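Local coordinates for erythrocyte membrane protein 1 (Plasmodium falciparum, PDB 6S8T) that binds the host adhesion receptor ICAM-1 through this DBLbeta domain, one part of a much longer surface protein involved in cytoadhesion of infected erythrocytes, at residues Q45-K50 / T132-A137; D363-L368 / S415-Y420. All blocks are in the same frame, centred on the assembly; numbering follows the deposited sequence.

In the fold
The two contacts lie on opposite sides of the centre of this DBLbeta domain, whose regular structure is nearly all helix, their centres about 46 Å apart and their nearest atoms about 32 Å apart. They come in series along the chain, interaction 1 closing before interaction 2 opens, and share no helix or strand. Interaction 1 lays the loop between helix 16-32 and strand 97-98 against the turn joining helices 128-132 and 137-163, at the surface. Interaction 2 is buried and joins helix 335-372 to the start of helix 417-424, beside helix 293-319, to which the C306-C430 disulfide also ties the late chain. Together they illustrate loop-on-turn packing at the periphery and a buried aromatic packed on a helix start.

Interaction 1 (Q45-K50 / T132-A137)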
# COMPACT_ATOMS: atom_id res chain seq x y z
N GLN A 45 -26.80 4.87 -12.77
CA GLN A 45 -28.10 4.63 -12.15
C GLN A 45 -28.21 5.25 -10.76
O GLN A 45 -29.19 4.97 -10.05
CB GLN A 45 -28.38 3.13 -12.08
CG GLN A 45 -28.45 2.44 -13.43
CD GLN A 45 -28.75 0.96 -13.31
OE1 GLN A 45 -29.37 0.52 -12.35
NE2 GLN A 45 -28.29 0.19 -14.29
N GLY A 46 -27.24 6.06 -10.35
CA GLY A 46 -27.31 6.75 -9.08
C GLY A 46 -27.81 8.18 -9.23
O GLY A 46 -27.90 8.73 -10.32
N ILE A 47 -28.15 8.78 -8.09
CA ILE A 47 -28.61 10.16 -8.01
C ILE A 47 -27.63 10.94 -7.15
O ILE A 47 -27.31 10.52 -6.03
CB ILE A 47 -30.04 10.26 -7.45
CG1 ILE A 47 -31.02 9.54 -8.37
CG2 ILE A 47 -30.44 11.71 -7.26
CD1 ILE A 47 -32.48 9.69 -7.96
N TYR A 48 -27.15 12.07 -7.67
CA TYR A 48 -26.10 12.85 -7.03
C TYR A 48 -26.58 14.28 -6.87
O TYR A 48 -26.96 14.92 -7.86
CB TYR A 48 -24.80 12.79 -7.84
CG TYR A 48 -24.38 11.38 -8.21
CD1 TYR A 48 -23.66 10.60 -7.31
CD2 TYR A 48 -24.70 10.83 -9.44
CE1 TYR A 48 -23.28 9.31 -7.64
CE2 TYR A 48 -24.32 9.54 -9.78
CZ TYR A 48 -23.61 8.79 -8.87
OH TYR A 48 -23.23 7.50 -9.20
N LYS A 49 -26.55 14.78 -5.63
CA LYS A 49 -26.99 16.14 -5.31
C LYS A 49 -28.43 16.39 -5.76
O LYS A 49 -28.80 17.52 -6.09
CB LYS A 49 -26.04 17.19 -5.92
CG LYS A 49 -24.61 17.06 -5.44
CD LYS A 49 -23.69 18.03 -6.16
CE LYS A 49 -22.25 17.82 -5.71
NZ LYS A 49 -21.30 18.71 -6.43
N LYS A 50 -29.24 15.33 -5.77
CA LYS A 50 -30.65 15.40 -6.13
C LYS A 50 -30.84 15.99 -7.53
O LYS A 50 -31.53 17.00 -7.73
CB LYS A 50 -31.45 16.18 -5.08
CG LYS A 50 -31.37 15.57 -3.68
CD LYS A 50 -32.17 16.38 -2.67
CE LYS A 50 -32.11 15.75 -1.29
NZ LYS A 50 -32.83 16.56 -0.27
N THR A 132 -28.55 7.57 0.34
CA THR A 132 -29.48 6.50 0.67
C THR A 132 -30.95 6.86 0.57
O THR A 132 -31.78 5.95 0.49
CB THR A 132 -29.21 5.98 2.09
OG1 THR A 132 -29.39 7.04 3.03
CG2 THR A 132 -27.79 5.44 2.21
N GLU A 133 -31.31 8.15 0.58
CA GLU A 133 -32.72 8.52 0.72
C GLU A 133 -33.55 8.06 -0.48
O GLU A 133 -34.75 7.81 -0.34
CB GLU A 133 -32.85 10.03 0.90
CG GLU A 133 -34.20 10.48 1.43
CD GLU A 133 -34.44 10.03 2.86
OE1 GLU A 133 -33.45 9.86 3.61
OE2 GLU A 133 -35.62 9.86 3.24
N ASP A 134 -32.93 7.94 -1.65
CA ASP A 134 -33.65 7.53 -2.86
C ASP A 134 -33.67 6.01 -3.04
O ASP A 134 -34.20 5.54 -4.05
CB ASP A 134 -33.02 8.19 -4.09
CG ASP A 134 -33.34 9.67 -4.18
OD1 ASP A 134 -34.47 10.06 -3.81
OD2 ASP A 134 -32.46 10.44 -4.61
N GLY A 135 -33.13 5.25 -2.10
CA GLY A 135 -33.12 3.81 -2.22
C GLY A 135 -32.16 3.25 -3.24
O GLY A 135 -32.27 2.07 -3.58
N LYS A 136 -31.23 4.05 -3.75
CA LYS A 136 -30.27 3.62 -4.75
C LYS A 136 -28.84 3.76 -4.23
O LYS A 136 -27.94 4.20 -4.95
CB LYS A 136 -30.45 4.39 -6.06
CG LYS A 136 -31.81 4.17 -6.72
CD LYS A 136 -31.79 4.60 -8.18
CE LYS A 136 -32.65 5.83 -8.43
NZ LYS A 136 -34.11 5.55 -8.25
N ALA A 137 -28.62 3.37 -2.98
CA ALA A 137 -27.30 3.50 -2.37
C ALA A 137 -26.27 2.57 -3.01
O ALA A 137 -25.07 2.85 -2.92
CB ALA A 137 -27.37 3.22 -0.87
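I47 meets D134 and K136 in a small surface contact built from van der Waals touches, with no hydrogen bond between residues 45-50 and 132-137. The apolar part centres on the isoleucine, whose CB points at the turn. Its CG1 branch lies anti to the carbonyl carbon (chi1 -62°), and from there CD1 reaches 3.9 Å from CE of K136. The lysine comes at it obliquely with its methylenes, so that aliphatic carbon rather than the ammonium group does the touching.

Carbon-to-oxygen contacts make up a second class. OD2 of D134 sits 3.4 Å from CD1 of I47 and 3.6 Å from its CG2, resting against both branches of the side chain while the two residues cross at about a right angle. Farther back along the loop, at Q45, the carbonyl O lies 3.2 Å from CD of K136. The bend at chi3 (-112°) carries CE past that carbonyl to I47, while the further bend at chi4 (-68°) sets only the direction of NZ.

One backbone bond sets the turn from which D134 and K136 project: T132 to G135 form a type I beta turn closed by G135 N on T132 O at 3.0 Å. G135 then takes a positive phi, and K136 stands at the N-cap of the next helix. The contact thus exemplifies a loop resting on the link between two helices. S140, in the first turn of helix 137-163, serves both sides: its OG is bonded to K136 O and, weakly, to I47 N. Helix 128-132 receives the side chains of K49 and K50 on W130. T132 and A137 touch helix 202-221, a further neighbour of the turn, and the loop leading on to strand 97-98 lies against that turn through I47.

Interaction 2 (D363-L368 / S415-Y420); sequences DKYEEL and STAAGY
Y365 lays one face of its ring on A417, where helix 335-372 packs against the capped N-terminus of helix 417-424 in the helical DBL fold. CG stands anti to the tyrosine's backbone N (chi1 -176°), which sends the ring out from its helix toward the incoming chain. The tight part of the contact is gathered here. CB of A417 makes a CH-pi contact, 4.1 Å from the centroid of the Y365 ring and 28° off its normal, and N of A417 lies above the same face but toward the rim, 3.4 Å from CD1. Around the ring, T416 C approaches obliquely, 3.4 Å from CE1, whereas S415 C sits at the edge, near the ring plane. One aromatic ring thus packs on three successive residues, S415 and T416 ahead of the helix and A417 as its first residue, a worked example of how a side chain can pack on backbone as well as on other side chains.

Two bonds close the first turn of the helix: T416, the N-cap, accepts from G419 N through OG1 at 3.1 Å, and its carbonyl O takes Y420 N. Helix 293-319 adds to the buried side, with M298 against both A417 and Y420, and F395 of helix 388-402 meets the Y365 ring edge-to-face.

Toward solvent the contact slackens: the exposed E366 brings its side chain no closer than 4.7 Å to residues 415-420. S415 and T416, only partly exposed, have CB pointing away from residues 363-368, and the serine OG is bonded to S412 O. At the ring's far end the packing closes up again: the two tyrosine side chains cross at about a right angle, and Y365 OH, hydrogen-bonded to Y414 O, lies 3.4 Å from CD2 of Y420 and 3.5 Å from its CB.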
# COMPACT_ATOMS: atom_id res chain seq x y z
N ASP A 363 10.19 -7.89 13.15
CA ASP A 363 9.80 -8.62 14.35
C ASP A 363 8.31 -8.96 14.32
O ASP A 363 7.92 -10.06 14.70
CB ASP A 363 10.14 -7.82 15.60
CG ASP A 363 11.63 -7.82 15.91
OD1 ASP A 363 12.38 -8.52 15.19
OD2 ASP A 363 12.04 -7.13 16.86
N LYS A 364 7.48 -8.02 13.87
CA LYS A 364 6.05 -8.30 13.77
C LYS A 364 5.77 -9.36 12.71
O LYS A 364 4.93 -10.24 12.91
CB LYS A 364 5.27 -7.02 13.49
CG LYS A 364 3.76 -7.18 13.63
CD LYS A 364 3.40 -7.73 15.00
CE LYS A 364 1.90 -7.96 15.13
NZ LYS A 364 1.14 -6.69 14.97
N TYR A 365 6.47 -9.28 11.57
CA TYR A 365 6.36 -10.31 10.54
C TYR A 365 6.61 -11.70 11.13
O TYR A 365 5.81 -12.62 10.93
CB TYR A 365 7.35 -10.04 9.41
CG TYR A 365 7.27 -11.00 8.23
CD1 TYR A 365 7.81 -12.29 8.31
CD2 TYR A 365 6.68 -10.62 7.04
CE1 TYR A 365 7.73 -13.16 7.23
CE2 TYR A 365 6.60 -11.48 5.96
CZ TYR A 365 7.13 -12.75 6.06
OH TYR A 365 7.05 -13.60 4.98
N GLU A 366 7.72 -11.86 11.86
CA GLU A 366 8.10 -13.17 12.36
C GLU A 366 7.13 -13.66 13.42
O GLU A 366 6.81 -14.86 13.48
CB GLU A 366 9.53 -13.12 12.91
CG GLU A 366 10.06 -14.44 13.46
CD GLU A 366 11.53 -14.35 13.86
OE1 GLU A 366 12.29 -15.30 13.55
OE2 GLU A 366 11.93 -13.34 14.47
N GLU A 367 6.63 -12.76 14.27
CA GLU A 367 5.66 -13.14 15.29
C GLU A 367 4.40 -13.72 14.66
O GLU A 367 3.88 -14.75 15.11
CB GLU A 367 5.32 -11.93 16.16
CG GLU A 367 4.27 -12.18 17.22
CD GLU A 367 4.06 -10.98 18.12
OE1 GLU A 367 5.05 -10.30 18.45
OE2 GLU A 367 2.90 -10.71 18.49
N LEU A 368 3.89 -13.08 13.60
CA LEU A 368 2.69 -13.57 12.94
C LEU A 368 2.95 -14.87 12.18
O LEU A 368 2.06 -15.73 12.12
CB LEU A 368 2.14 -12.51 11.98
CG LEU A 368 1.63 -11.23 12.65
CD1 LEU A 368 1.29 -10.18 11.61
CD2 LEU A 368 0.42 -11.54 13.52
N SER A 415 9.96 -17.37 5.69
CA SER A 415 9.89 -17.39 7.14
C SER A 415 10.43 -16.12 7.78
O SER A 415 10.34 -15.98 9.01
CB SER A 415 10.64 -18.61 7.68
OG SER A 415 11.99 -18.62 7.25
N THR A 416 11.00 -15.19 7.01
CA THR A 416 11.46 -13.91 7.51
C THR A 416 11.04 -12.79 6.56
O THR A 416 10.84 -13.02 5.36
CB THR A 416 12.99 -13.85 7.69
OG1 THR A 416 13.64 -13.91 6.41
CG2 THR A 416 13.50 -14.99 8.57
N ALA A 417 10.91 -11.58 7.11
CA ALA A 417 10.53 -10.44 6.29
C ALA A 417 11.58 -10.15 5.22
O ALA A 417 11.23 -9.83 4.07
CB ALA A 417 10.32 -9.21 7.18
N ALA A 418 12.86 -10.28 5.57
CA ALA A 418 13.93 -10.11 4.59
C ALA A 418 13.78 -11.10 3.44
O ALA A 418 14.02 -10.76 2.28
CB ALA A 418 15.29 -10.26 5.26
N GLY A 419 13.39 -12.34 3.75
CA GLY A 419 13.17 -13.31 2.69
C GLY A 419 11.99 -12.95 1.82
O GLY A 419 12.04 -13.11 0.59
N TYR A 420 10.91 -12.45 2.42
CA TYR A 420 9.75 -12.01 1.65
C TYR A 420 10.13 -10.88 0.69
O TYR A 420 9.69 -10.87 -0.47
CB TYR A 420 8.62 -11.56 2.58
CG TYR A 420 7.29 -11.37 1.89
CD1 TYR A 420 7.01 -10.20 1.17
CD2 TYR A 420 6.31 -12.35 1.95
CE1 TYR A 420 5.79 -10.03 0.53
CE2 TYR A 420 5.09 -12.18 1.31
CZ TYR A 420 4.84 -11.03 0.60
OH TYR A 420 3.62 -10.88 -0.02